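Long-range contacts in Ral guanine nucleotide dissociation stimulator-like 2 (Mus musculus, PDB 4JGW), which probably acts as a guanine nucleotide exchange factor for a small G protein and is a putative effector of Ras or Rap: residues E19-A24 against R49-T55; V60-L64 against L95-R99; L141-E145 against I167-R171; P192-V198 against W450-Q455; L304-S308 against R357-T361. All coordinates share one frame; numbering follows the deposited sequence.

Contact 1: E19-A24 against R49-T55; sequences EEEDGA and RRLRAGT
Arg49 reaches Glu19 and Glu21 with a side chain stretched almost straight from CG to NE, CG lying opposite the backbone N (chi1 -177°). Both glutamates put CG beside their own backbone N and then run extended, which carries their carboxylates to the same guanidinium. The three residues form a salt-bridge network. Glu19 OE1 sits over one face of the guanidinium, 3.1 Å from Arg49 NH2. It lies well out of that plane, away from the directions of the N-H bonds, so the attraction is electrostatic. Glu21 OE2 comes closer, 2.7 Å from Arg49 NH2, with its carboxylate plane turned 67° from the guanidinium. The other carboxylate oxygen of Glu19 is held by the indole N-H of Trp17, and Arg49 also makes a cation-pi contact with Phe26.

At the far end the two backbones meet directly. Ala24 and Gly54 are an antiparallel non-hydrogen-bonded pair, with CA atoms 3.9 Å apart. The amide N of Thr55 donates to Gly23 O at 2.9 Å. Ala24 CA also makes a C-H...O contact with Ala53 O at 3.2 Å. Ala24 CB packs on Leu51 CD1.

The turn at Glu21-Ala24 leads from strand 11-21 into strand 24-33, which lies between strands 11-21 and 46-54 in the antiparallel sheet. Arg52 and Ala53 face Thr25 in a classic beta bulge. Segment 49-55 lies in the N-terminal Ras-GEF (REM) region. Thr55 caps helix 56-63 through Ala58 N, while Leu51 packs on that helix and links the sheet to Phe416 of helix 416-436 in the Ras-GEF part.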
# COMPACT_ATOMS: atom_id res chain seq x y z
N GLU A 19 -2.08 -7.72 32.50
CA GLU A 19 -1.60 -6.80 33.52
C GLU A 19 -2.01 -5.37 33.19
O GLU A 19 -2.01 -4.96 32.03
CB GLU A 19 -0.07 -6.89 33.65
CG GLU A 19 0.43 -8.19 34.26
CD GLU A 19 1.95 -8.24 34.41
OE1 GLU A 19 2.60 -7.17 34.34
OE2 GLU A 19 2.49 -9.34 34.61
N GLU A 20 -2.35 -4.61 34.23
CA GLU A 20 -2.78 -3.22 34.08
C GLU A 20 -1.69 -2.25 34.54
O GLU A 20 -1.02 -2.49 35.54
CB GLU A 20 -4.07 -2.95 34.85
CG GLU A 20 -5.27 -3.83 34.46
CD GLU A 20 -5.82 -3.54 33.07
OE1 GLU A 20 -5.65 -2.40 32.58
OE2 GLU A 20 -6.43 -4.45 32.47
N GLU A 21 -1.52 -1.16 33.79
CA GLU A 21 -0.62 -0.08 34.17
C GLU A 21 -1.34 1.26 34.11
O GLU A 21 -2.48 1.33 33.65
CB GLU A 21 0.64 -0.07 33.28
CG GLU A 21 1.66 -1.14 33.65
CD GLU A 21 3.01 -0.96 32.97
OE1 GLU A 21 3.19 0.02 32.20
OE2 GLU A 21 3.90 -1.81 33.20
N ASP A 22 -0.66 2.32 34.57
CA ASP A 22 -1.24 3.67 34.68
C ASP A 22 -2.41 3.91 33.72
O ASP A 22 -3.56 4.08 34.17
CB ASP A 22 -0.15 4.74 34.50
CG ASP A 22 -0.66 6.16 34.74
OD1 ASP A 22 -1.60 6.35 35.54
OD2 ASP A 22 -0.11 7.09 34.11
N GLY A 23 -2.13 3.92 32.42
CA GLY A 23 -3.16 4.12 31.41
C GLY A 23 -3.04 3.16 30.23
O GLY A 23 -3.23 3.56 29.09
N ALA A 24 -2.72 1.90 30.53
CA ALA A 24 -2.50 0.89 29.50
C ALA A 24 -2.78 -0.53 30.00
O ALA A 24 -2.68 -0.81 31.19
CB ALA A 24 -1.08 0.98 28.94
N ARG A 49 5.68 -9.24 26.50
CA ARG A 49 4.73 -8.37 27.17
C ARG A 49 4.28 -7.29 26.19
O ARG A 49 4.99 -6.30 25.96
CB ARG A 49 5.34 -7.76 28.45
CG ARG A 49 4.38 -6.89 29.24
CD ARG A 49 5.01 -6.34 30.52
NE ARG A 49 4.05 -5.51 31.25
CZ ARG A 49 4.16 -5.15 32.53
NH1 ARG A 49 5.19 -5.54 33.26
NH2 ARG A 49 3.21 -4.39 33.07
N ARG A 50 3.11 -7.49 25.60
CA ARG A 50 2.65 -6.65 24.50
C ARG A 50 1.48 -5.75 24.88
O ARG A 50 0.49 -6.21 25.46
CB ARG A 50 2.26 -7.51 23.29
CG ARG A 50 3.36 -8.45 22.82
CD ARG A 50 3.06 -8.98 21.43
NE ARG A 50 4.06 -9.96 21.00
CZ ARG A 50 3.92 -11.28 21.11
NH1 ARG A 50 2.82 -11.80 21.63
NH2 ARG A 50 4.89 -12.08 20.69
N LEU A 51 1.61 -4.46 24.56
CA LEU A 51 0.55 -3.49 24.81
C LEU A 51 -0.67 -3.80 23.95
O LEU A 51 -0.56 -3.98 22.74
CB LEU A 51 1.04 -2.05 24.57
CG LEU A 51 0.14 -0.90 25.03
CD1 LEU A 51 0.94 0.35 25.39
CD2 LEU A 51 -0.94 -0.56 24.01
N ARG A 52 -1.83 -3.87 24.60
CA ARG A 52 -3.09 -4.19 23.93
C ARG A 52 -3.93 -2.94 23.68
O ARG A 52 -4.52 -2.77 22.62
CB ARG A 52 -3.90 -5.19 24.77
CG ARG A 52 -3.40 -6.62 24.69
CD ARG A 52 -4.00 -7.34 23.50
NE ARG A 52 -4.05 -8.78 23.70
CZ ARG A 52 -5.02 -9.41 24.36
NH1 ARG A 52 -6.02 -8.73 24.89
NH2 ARG A 52 -4.97 -10.73 24.50
N ALA A 53 -3.98 -2.07 24.69
CA ALA A 53 -4.72 -0.81 24.62
C ALA A 53 -4.15 0.17 25.64
O ALA A 53 -3.62 -0.24 26.67
CB ALA A 53 -6.20 -1.05 24.89
N GLY A 54 -4.26 1.46 25.33
CA GLY A 54 -3.78 2.49 26.24
C GLY A 54 -3.98 3.89 25.70
O GLY A 54 -4.30 4.07 24.52
N THR A 55 -3.78 4.88 26.57
CA THR A 55 -3.85 6.28 26.17
C THR A 55 -2.68 6.62 25.26
O THR A 55 -1.67 5.92 25.24
CB THR A 55 -3.83 7.23 27.39
OG1 THR A 55 -2.59 7.10 28.09
CG2 THR A 55 -4.99 6.94 28.34

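Contact 2: V60-L64 against L95-R99; sequences VRHLL and LVADR
Val60 packs against Leu95, Val96 and Arg99, where two helices of the Ras-GEF N-terminal (REM) domain meet. Its CG1 lies opposite the backbone N (chi1 171°) and reaches the backbone of helix 89-101, 3.5 Å from Leu95 O. The other branch, CG2, touches Leu95 CB at 3.8 Å, and the two side chains cross at about a right angle. On the Val96 side, both methyl groups are used. Val96 CG2 meets Val60 CG1 and Leu63 CD1, while Val96 CG1 meets Leu64 CD1 at 4.1 Å.

Arg99 borders this apolar patch with the carbon part of its chain. Leu64 CD1 lies 3.7 Å from Arg99 CG, and the two side chains run past each other in opposite directions. A bend at chi2 (64°) then turns the rest of Arg99 toward Arg61. The methylenes of Arg61 lie over one face of the Arg99 guanidinium, with Arg61 CD 3.8 Å from Arg99 NH1. The two guanidinium planes are 68° apart, so this is not a parallel stack.

Further out, Leu64 also packs on Thr114 and Ala118 of helix 108-128. Leu63 touches that helix too, and Phe75, Thr76 and Leu79 of helix 75-82. The segment 60-64 is therefore held between several helices of the bundle.

The polar end of the contact is bridged by solvent. Leu64 is the first residue past the helix. One turn earlier, Arg61 O accepts a hydrogen bond from a water at 2.8 Å, and the same water accepts a weak bond from Arg99 NE at 3.1 Å.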
# COMPACT_ATOMS: atom_id res chain seq x y z
N VAL A 60 3.30 6.24 24.14
CA VAL A 60 4.61 6.87 24.05
C VAL A 60 5.57 6.38 25.14
O VAL A 60 6.77 6.22 24.89
CB VAL A 60 4.50 8.42 24.05
CG1 VAL A 60 5.87 9.09 24.16
CG2 VAL A 60 3.79 8.90 22.78
N ARG A 61 5.04 6.13 26.34
CA ARG A 61 5.83 5.55 27.43
C ARG A 61 6.35 4.17 27.04
O ARG A 61 7.53 3.86 27.25
CB ARG A 61 5.02 5.46 28.73
CG ARG A 61 4.82 6.78 29.46
CD ARG A 61 4.35 6.58 30.90
NE ARG A 61 2.97 6.08 30.98
CZ ARG A 61 1.88 6.85 31.01
NH1 ARG A 61 1.98 8.17 30.96
NH2 ARG A 61 0.68 6.29 31.09
N HIS A 62 5.47 3.35 26.47
CA HIS A 62 5.82 2.03 25.97
C HIS A 62 6.77 2.12 24.77
O HIS A 62 7.69 1.31 24.64
CB HIS A 62 4.53 1.27 25.60
CG HIS A 62 4.74 -0.17 25.25
ND1 HIS A 62 5.31 -1.08 26.13
CD2 HIS A 62 4.43 -0.87 24.14
CE1 HIS A 62 5.35 -2.27 25.55
NE2 HIS A 62 4.82 -2.17 24.35
N LEU A 63 6.56 3.14 23.93
CA LEU A 63 7.42 3.40 22.77
C LEU A 63 8.88 3.61 23.18
O LEU A 63 9.80 3.09 22.54
CB LEU A 63 6.93 4.64 22.02
CG LEU A 63 6.95 4.77 20.49
CD1 LEU A 63 7.13 6.24 20.09
CD2 LEU A 63 7.98 3.90 19.79
N LEU A 64 9.08 4.38 24.25
CA LEU A 64 10.42 4.80 24.67
C LEU A 64 11.02 3.91 25.76
O LEU A 64 12.08 4.23 26.32
CB LEU A 64 10.42 6.28 25.09
CG LEU A 64 9.92 7.32 24.07
CD1 LEU A 64 10.14 8.72 24.60
CD2 LEU A 64 10.59 7.17 22.71
N LEU A 95 4.66 14.56 22.02
CA LEU A 95 4.53 13.67 23.19
C LEU A 95 5.83 12.92 23.50
O LEU A 95 6.09 12.57 24.65
CB LEU A 95 3.38 12.69 23.00
CG LEU A 95 1.97 13.30 22.98
CD1 LEU A 95 1.00 12.33 22.36
CD2 LEU A 95 1.51 13.73 24.36
N VAL A 96 6.63 12.67 22.46
CA VAL A 96 7.97 12.12 22.64
C VAL A 96 8.86 13.15 23.34
O VAL A 96 9.56 12.82 24.30
CB VAL A 96 8.60 11.66 21.29
CG1 VAL A 96 10.09 11.36 21.45
CG2 VAL A 96 7.87 10.44 20.75
N ALA A 97 8.80 14.39 22.86
CA ALA A 97 9.52 15.51 23.48
C ALA A 97 9.01 15.79 24.89
O ALA A 97 9.80 16.16 25.76
CB ALA A 97 9.41 16.75 22.61
N ASP A 98 7.71 15.61 25.11
CA ASP A 98 7.12 15.71 26.44
C ASP A 98 7.73 14.69 27.41
O ASP A 98 8.17 15.05 28.50
CB ASP A 98 5.60 15.49 26.38
CG ASP A 98 4.84 16.74 25.97
OD1 ASP A 98 5.48 17.79 25.75
OD2 ASP A 98 3.60 16.67 25.87
N ARG A 99 7.75 13.43 26.98
CA ARG A 99 8.26 12.32 27.79
C ARG A 99 9.73 12.50 28.17
O ARG A 99 10.12 12.19 29.29
CB ARG A 99 8.02 10.98 27.08
CG ARG A 99 8.56 9.74 27.79
CD ARG A 99 7.89 9.48 29.13
NE ARG A 99 8.51 8.36 29.84
CZ ARG A 99 8.25 8.01 31.09
NH1 ARG A 99 7.37 8.69 31.82
NH2 ARG A 99 8.88 6.97 31.63
O HOH W 1 9.26 5.56 28.74

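Contact 3: L141-E145 against I167-R171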
# COMPACT_ATOMS: atom_id res chain seq x y z
N LEU A 141 10.99 19.89 16.76
CA LEU A 141 12.40 19.66 16.44
C LEU A 141 13.29 20.50 17.36
O LEU A 141 14.26 19.99 17.92
CB LEU A 141 12.69 19.98 14.97
CG LEU A 141 13.72 19.16 14.19
CD1 LEU A 141 13.63 19.50 12.71
CD2 LEU A 141 15.15 19.34 14.69
N ASP A 142 12.94 21.78 17.51
CA ASP A 142 13.65 22.69 18.41
C ASP A 142 13.50 22.23 19.86
O ASP A 142 14.42 22.36 20.66
CB ASP A 142 13.11 24.12 18.27
CG ASP A 142 13.21 24.66 16.84
OD1 ASP A 142 14.07 24.18 16.07
OD2 ASP A 142 12.43 25.57 16.50
N ARG A 143 12.33 21.69 20.17
CA ARG A 143 12.02 21.11 21.47
C ARG A 143 12.94 19.92 21.77
O ARG A 143 13.33 19.70 22.92
CB ARG A 143 10.57 20.65 21.49
CG ARG A 143 9.81 20.91 22.78
CD ARG A 143 8.41 20.33 22.67
NE ARG A 143 7.60 20.59 23.85
CZ ARG A 143 6.35 20.15 24.01
NH1 ARG A 143 5.77 19.42 23.07
NH2 ARG A 143 5.69 20.44 25.12
N LEU A 144 13.28 19.16 20.73
CA LEU A 144 14.14 17.98 20.86
C LEU A 144 15.62 18.34 21.00
O LEU A 144 16.29 17.86 21.92
CB LEU A 144 13.93 17.02 19.68
CG LEU A 144 14.87 15.81 19.56
CD1 LEU A 144 14.63 14.79 20.66
CD2 LEU A 144 14.73 15.17 18.19
N GLU A 145 16.12 19.18 20.09
CA GLU A 145 17.55 19.49 20.06
C GLU A 145 18.01 20.41 21.20
O GLU A 145 19.19 20.40 21.57
CB GLU A 145 18.00 20.00 18.68
CG GLU A 145 17.85 21.50 18.43
CD GLU A 145 18.55 21.94 17.15
OE1 GLU A 145 18.07 21.58 16.05
OE2 GLU A 145 19.58 22.64 17.24
N ILE A 167 19.55 14.86 14.04
CA ILE A 167 19.12 16.26 13.99
C ILE A 167 19.34 16.84 12.59
O ILE A 167 18.45 17.47 12.03
CB ILE A 167 19.83 17.12 15.06
CG1 ILE A 167 19.68 16.50 16.45
CG2 ILE A 167 19.28 18.55 15.06
CD1 ILE A 167 20.76 16.91 17.44
N ARG A 168 20.53 16.60 12.04
CA ARG A 168 20.89 17.03 10.69
C ARG A 168 19.92 16.49 9.64
O ARG A 168 19.47 17.22 8.75
CB ARG A 168 22.33 16.62 10.36
CG ARG A 168 22.79 16.97 8.94
CD ARG A 168 24.25 16.60 8.72
NE ARG A 168 24.48 15.16 8.78
CZ ARG A 168 24.57 14.36 7.71
NH1 ARG A 168 24.45 14.86 6.49
NH2 ARG A 168 24.79 13.07 7.88
N ASN A 169 19.59 15.20 9.75
CA ASN A 169 18.66 14.55 8.84
C ASN A 169 17.22 15.05 9.00
O ASN A 169 16.48 15.14 8.02
CB ASN A 169 18.72 13.02 9.00
CG ASN A 169 20.00 12.42 8.45
OD1 ASN A 169 20.47 12.80 7.37
ND2 ASN A 169 20.58 11.48 9.19
N LEU A 170 16.84 15.39 10.23
CA LEU A 170 15.53 15.96 10.52
C LEU A 170 15.43 17.42 10.09
O LEU A 170 14.34 17.90 9.77
CB LEU A 170 15.17 15.82 12.01
CG LEU A 170 14.76 14.44 12.54
CD1 LEU A 170 14.84 14.42 14.06
CD2 LEU A 170 13.37 14.03 12.08
N ARG A 171 16.57 18.12 10.09
CA ARG A 171 16.64 19.51 9.63
C ARG A 171 16.35 19.63 8.14
O ARG A 171 15.61 20.53 7.71
CB ARG A 171 18.03 20.10 9.93
CG ARG A 171 18.25 20.54 11.37
CD ARG A 171 19.69 20.99 11.56
NE ARG A 171 20.00 21.28 12.96
CZ ARG A 171 21.20 21.65 13.41
NH1 ARG A 171 22.22 21.77 12.57
NH2 ARG A 171 21.38 21.90 14.70
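The carboxylate of Glu145 lies at the edge of the Arg171 guanidinium, near its plane, and the two planes are only 21° apart. This salt bridge joins two antiparallel helices of the N-terminal Ras-GEF region, whose local axes run at 169° and approach to 11.3 Å. Arg171 NH2 donates to Glu145 OE2 at 3.2 Å. It meets the oxygen on the syn side but tilted out of the carboxylate plane, and the bond is somewhat bent. Glu145 CG stands between its backbone N and carbonyl carbon (chi1 86°), with the chain extended beyond it. Glu145 OE1 also touches Ile167 CG2, at 3.4 Å.

The rest of the contact is apolar. Leu141 points toward the other helix, and its CD2 touches Ile167 CG2 at 4.2 Å. Leu144 and Leu170 cross at about a right angle on the buried side. Leu144 continues onto Phe93 and Leu100 of helix 89-101, and Leu170 onto Leu126 of helix 108-128. The pair is thus laid against the other helices of the bundle. The remaining branch of Leu141 meets the backbone as well as a side chain: CD1 lies 3.4 Å from Leu170 O and 4.1 Å from Leu170 CB.

Contact 4: P192-V198 against W450-Q455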
# COMPACT_ATOMS: atom_id res chain seq x y z
N PRO A 192 -4.59 14.17 -30.33
CA PRO A 192 -4.89 12.99 -29.51
C PRO A 192 -4.51 11.68 -30.20
O PRO A 192 -4.77 11.51 -31.40
CB PRO A 192 -6.41 13.07 -29.32
CG PRO A 192 -6.90 14.05 -30.34
CD PRO A 192 -5.78 15.03 -30.48
N ALA A 193 -3.90 10.77 -29.45
CA ALA A 193 -3.45 9.49 -29.98
C ALA A 193 -4.62 8.60 -30.39
O ALA A 193 -5.67 8.60 -29.75
CB ALA A 193 -2.58 8.77 -28.96
N ASP A 194 -4.43 7.86 -31.48
CA ASP A 194 -5.39 6.88 -31.95
C ASP A 194 -5.38 5.70 -30.96
O ASP A 194 -4.35 5.03 -30.82
CB ASP A 194 -5.03 6.41 -33.37
CG ASP A 194 -6.07 5.47 -33.98
OD1 ASP A 194 -6.91 4.90 -33.25
OD2 ASP A 194 -6.04 5.30 -35.22
N PRO A 195 -6.51 5.47 -30.27
CA PRO A 195 -6.57 4.37 -29.30
C PRO A 195 -6.38 2.99 -29.94
O PRO A 195 -5.84 2.09 -29.29
CB PRO A 195 -7.98 4.50 -28.71
CG PRO A 195 -8.76 5.28 -29.71
CD PRO A 195 -7.78 6.22 -30.33
N THR A 196 -6.78 2.85 -31.20
CA THR A 196 -6.64 1.59 -31.93
C THR A 196 -5.19 1.27 -32.33
O THR A 196 -4.91 0.19 -32.86
CB THR A 196 -7.56 1.52 -33.19
OG1 THR A 196 -7.07 2.39 -34.22
CG2 THR A 196 -9.00 1.91 -32.84
N ASP A 197 -4.28 2.21 -32.07
CA ASP A 197 -2.85 2.02 -32.35
C ASP A 197 -2.16 1.04 -31.39
O ASP A 197 -0.96 0.79 -31.52
CB ASP A 197 -2.10 3.35 -32.37
CG ASP A 197 -2.13 4.04 -33.73
OD1 ASP A 197 -2.56 3.41 -34.72
OD2 ASP A 197 -1.71 5.21 -33.80
N VAL A 198 -2.92 0.51 -30.44
CA VAL A 198 -2.44 -0.57 -29.57
C VAL A 198 -1.94 -1.75 -30.42
O VAL A 198 -1.04 -2.48 -30.02
CB VAL A 198 -3.53 -1.02 -28.55
CG1 VAL A 198 -4.75 -1.61 -29.26
CG2 VAL A 198 -2.96 -2.02 -27.54
N TRP A 450 2.42 7.35 -26.91
CA TRP A 450 1.08 6.90 -27.27
C TRP A 450 0.15 6.84 -26.06
O TRP A 450 -1.00 7.30 -26.12
CB TRP A 450 1.13 5.54 -27.98
CG TRP A 450 -0.22 4.91 -28.19
CD1 TRP A 450 -1.16 5.27 -29.11
CD2 TRP A 450 -0.78 3.82 -27.44
NE1 TRP A 450 -2.27 4.47 -28.99
CE2 TRP A 450 -2.07 3.57 -27.97
CE3 TRP A 450 -0.33 3.03 -26.38
CZ2 TRP A 450 -2.90 2.56 -27.48
CZ3 TRP A 450 -1.16 2.03 -25.89
CH2 TRP A 450 -2.43 1.80 -26.44
N LEU A 451 0.65 6.29 -24.95
CA LEU A 451 -0.11 6.20 -23.70
C LEU A 451 -0.49 7.58 -23.14
O LEU A 451 -1.57 7.75 -22.58
CB LEU A 451 0.68 5.41 -22.65
CG LEU A 451 0.75 3.89 -22.81
CD1 LEU A 451 1.92 3.32 -22.02
CD2 LEU A 451 -0.56 3.23 -22.38
N GLN A 452 0.41 8.55 -23.32
CA GLN A 452 0.19 9.93 -22.87
C GLN A 452 -0.85 10.67 -23.71
O GLN A 452 -1.56 11.54 -23.21
CB GLN A 452 1.51 10.70 -22.88
CG GLN A 452 2.49 10.28 -21.78
CD GLN A 452 3.94 10.60 -22.10
OE1 GLN A 452 4.28 10.98 -23.23
NE2 GLN A 452 4.81 10.45 -21.11
N GLY A 453 -0.94 10.31 -24.99
CA GLY A 453 -1.88 10.96 -25.92
C GLY A 453 -3.30 10.41 -25.85
O GLY A 453 -4.21 10.97 -26.46
N LEU A 454 -3.46 9.31 -25.12
CA LEU A 454 -4.76 8.65 -24.96
C LEU A 454 -5.75 9.50 -24.17
O LEU A 454 -5.43 10.00 -23.08
CB LEU A 454 -4.58 7.28 -24.28
CG LEU A 454 -4.57 5.99 -25.11
CD1 LEU A 454 -4.15 6.18 -26.56
CD2 LEU A 454 -3.70 4.95 -24.44
N GLN A 455 -6.94 9.66 -24.73
CA GLN A 455 -8.02 10.39 -24.07
C GLN A 455 -9.20 9.44 -23.84
O GLN A 455 -10.07 9.29 -24.70
CB GLN A 455 -8.44 11.61 -24.90
CG GLN A 455 -7.37 12.70 -24.97
CD GLN A 455 -7.67 13.81 -25.98
OE1 GLN A 455 -6.81 14.63 -26.28
NE2 GLN A 455 -8.90 13.83 -26.50
O HOH W 2 -7.44 8.97 -27.37
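An Asx turn at Asp194, leading into the 3-10 segment 195-198, receives the indole of Trp450. The contact ties the loop before helix 203-219 to the end of helix 445-453 in the Ras-GEF (CDC25-homology) part. Trp450 NE1 donates to Asp194 O at 2.8 Å, with the oxygen in the ring plane. Asp197 N bonds to the same oxygen from the opposite face of its carbonyl plane, so two N-H groups hold it. Trp450 CG is anti to the backbone N (chi1 171°), which swings the ring toward the loop. The backbone of Asp197 lies over one face and Leu454 CD1 over the other. Pro195 O is at the edge, and Val198 CB touches Trp450 CH2 at 3.7 Å.

Ala193 fits against the helix end. Its N donates to Gly453 O at 3.0 Å, and its CB touches Trp450 CD1 at 3.8 Å. The close approach to Gly453 is possible because that residue has no side chain. A water links Ala193 O to Gln455 N.

Asp194 OD1 accepts from Thr196 N and OG1 and forms a salt bridge with Arg280. Gln455 bonds to Ser269 of strand 267-269, Val198 packs on helices 203-219 and 284-303, and Leu454 reaches Ala259 of helix 244-264.

Contact 5: L304-S308 against R357-T361. Unlike the reference sequence in segment 357-361: Thr361 (reference Met).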
# COMPACT_ATOMS: atom_id res chain seq x y z
N LEU A 304 4.53 -11.10 -16.39
CA LEU A 304 5.38 -10.14 -15.68
C LEU A 304 4.96 -9.95 -14.23
O LEU A 304 5.59 -9.19 -13.49
CB LEU A 304 5.38 -8.79 -16.41
CG LEU A 304 6.13 -8.67 -17.73
CD1 LEU A 304 5.77 -7.36 -18.40
CD2 LEU A 304 7.64 -8.78 -17.54
N ARG A 305 3.89 -10.64 -13.83
CA ARG A 305 3.31 -10.54 -12.48
C ARG A 305 2.80 -9.13 -12.15
O ARG A 305 2.82 -8.70 -10.99
CB ARG A 305 4.30 -11.03 -11.41
CG ARG A 305 4.63 -12.52 -11.49
CD ARG A 305 5.44 -12.97 -10.28
NE ARG A 305 4.68 -12.82 -9.03
CZ ARG A 305 5.16 -13.05 -7.81
NH1 ARG A 305 6.42 -13.45 -7.65
NH2 ARG A 305 4.39 -12.89 -6.75
N ASN A 306 2.33 -8.42 -13.17
CA ASN A 306 1.67 -7.13 -12.99
C ASN A 306 0.17 -7.35 -12.92
O ASN A 306 -0.55 -7.20 -13.91
CB ASN A 306 2.05 -6.15 -14.11
CG ASN A 306 1.38 -4.79 -13.96
OD1 ASN A 306 0.73 -4.49 -12.95
ND2 ASN A 306 1.55 -3.94 -14.97
N PHE A 307 -0.30 -7.73 -11.73
CA PHE A 307 -1.71 -8.05 -11.52
C PHE A 307 -2.60 -6.81 -11.48
O PHE A 307 -3.82 -6.92 -11.61
CB PHE A 307 -1.89 -8.92 -10.27
CG PHE A 307 -1.17 -10.23 -10.34
CD1 PHE A 307 0.07 -10.39 -9.72
CD2 PHE A 307 -1.71 -11.31 -11.03
CE1 PHE A 307 0.75 -11.61 -9.78
CE2 PHE A 307 -1.04 -12.53 -11.11
CZ PHE A 307 0.20 -12.68 -10.48
N SER A 308 -1.99 -5.64 -11.31
CA SER A 308 -2.71 -4.38 -11.38
C SER A 308 -3.27 -4.13 -12.79
O SER A 308 -4.46 -3.84 -12.95
CB SER A 308 -1.81 -3.22 -10.96
OG SER A 308 -2.52 -2.00 -10.96
N ARG A 357 -4.81 -13.64 -4.64
CA ARG A 357 -4.18 -13.52 -3.33
C ARG A 357 -3.10 -14.58 -3.11
O ARG A 357 -2.07 -14.30 -2.48
CB ARG A 357 -5.23 -13.60 -2.23
N GLU A 358 -3.33 -15.78 -3.64
CA GLU A 358 -2.38 -16.89 -3.53
C GLU A 358 -1.16 -16.70 -4.44
O GLU A 358 -0.07 -17.19 -4.13
CB GLU A 358 -3.07 -18.21 -3.83
N LEU A 359 -1.36 -16.00 -5.55
CA LEU A 359 -0.28 -15.73 -6.51
C LEU A 359 0.72 -14.69 -6.00
O LEU A 359 1.86 -14.65 -6.46
CB LEU A 359 -0.86 -15.28 -7.86
CG LEU A 359 -1.50 -16.34 -8.76
CD1 LEU A 359 -2.48 -15.71 -9.74
CD2 LEU A 359 -0.44 -17.16 -9.50
N LEU A 360 0.29 -13.87 -5.04
CA LEU A 360 1.16 -12.89 -4.40
C LEU A 360 1.94 -13.54 -3.25
O LEU A 360 1.69 -13.27 -2.07
CB LEU A 360 0.34 -11.70 -3.88
CG LEU A 360 -0.43 -10.83 -4.88
CD1 LEU A 360 -1.43 -9.95 -4.15
CD2 LEU A 360 0.50 -9.97 -5.74
N THR A 361 2.90 -14.39 -3.61
CA THR A 361 3.74 -15.08 -2.64
C THR A 361 5.18 -15.17 -3.16
O THR A 361 5.75 -14.17 -3.59
CB THR A 361 3.22 -16.50 -2.32
OG1 THR A 361 1.81 -16.45 -2.05
CG2 THR A 361 3.93 -17.09 -1.10
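This is a small surface contact within the catalytic Ras-GEF domain. It joins the Schellman motif ending helix 284-303, and the start of helix 307-318, to a loop segment between two unmodelled stretches. Phe307 carries the apolar part. Its CG lies beside the backbone N (chi1 -61°), and the ring reaches two neighbouring leucines. Leu359 crosses it at about a right angle, with CD1 3.8 Å from Phe307 CE2 and CB 3.8 Å from Phe307 CZ. Leu360 runs alongside it, pointing the other way, and its CD2 is 4.0 Å from Phe307 CD1.

Within the segment, Leu360 is the centre of an inverse gamma turn, and Thr361 OG1 donates to Glu358 O at 2.9 Å. Thr361 differs from the reference sequence. Leu360 O is bonded by Arg431 of helix 416-436, and Leu359 also touches Ile346.

Arg305 has positive phi, as the Schellman motif requires. Its side chain bends at chi3 (63°) to bring the guanidinium up to the loop. Its main polar partner is Glu435, which forms a salt bridge with NH1. On the other terminal nitrogen, Arg305 NH2 lies 3.1 Å from Leu359 O, while Thr361 O is near the guanidinium plane, 3.7 Å from the same nitrogen.

In the fold
Contacts 1, 2 and 3 form a connected series at the N-terminal end of the molecule. Contact 1 passes directly into contact 2: strand 46-54 is followed by helix 56-63, and Leu51 CB lies 3.6 Å from His62 CD2. Contact 2 reaches contact 3 through a salt bridge, Asp98 OD1 to Arg143 NH2 at 2.7 Å. Contacts 4 and 5 belong to the Ras-GEF part. Contact 5 is nested inside the chain loop that contact 4 closes; their centres are about 27 Å apart, and they do not touch. Contacts 1 and 4 lie on opposite sides of the chain's centre, with their own centres about 57 Å apart.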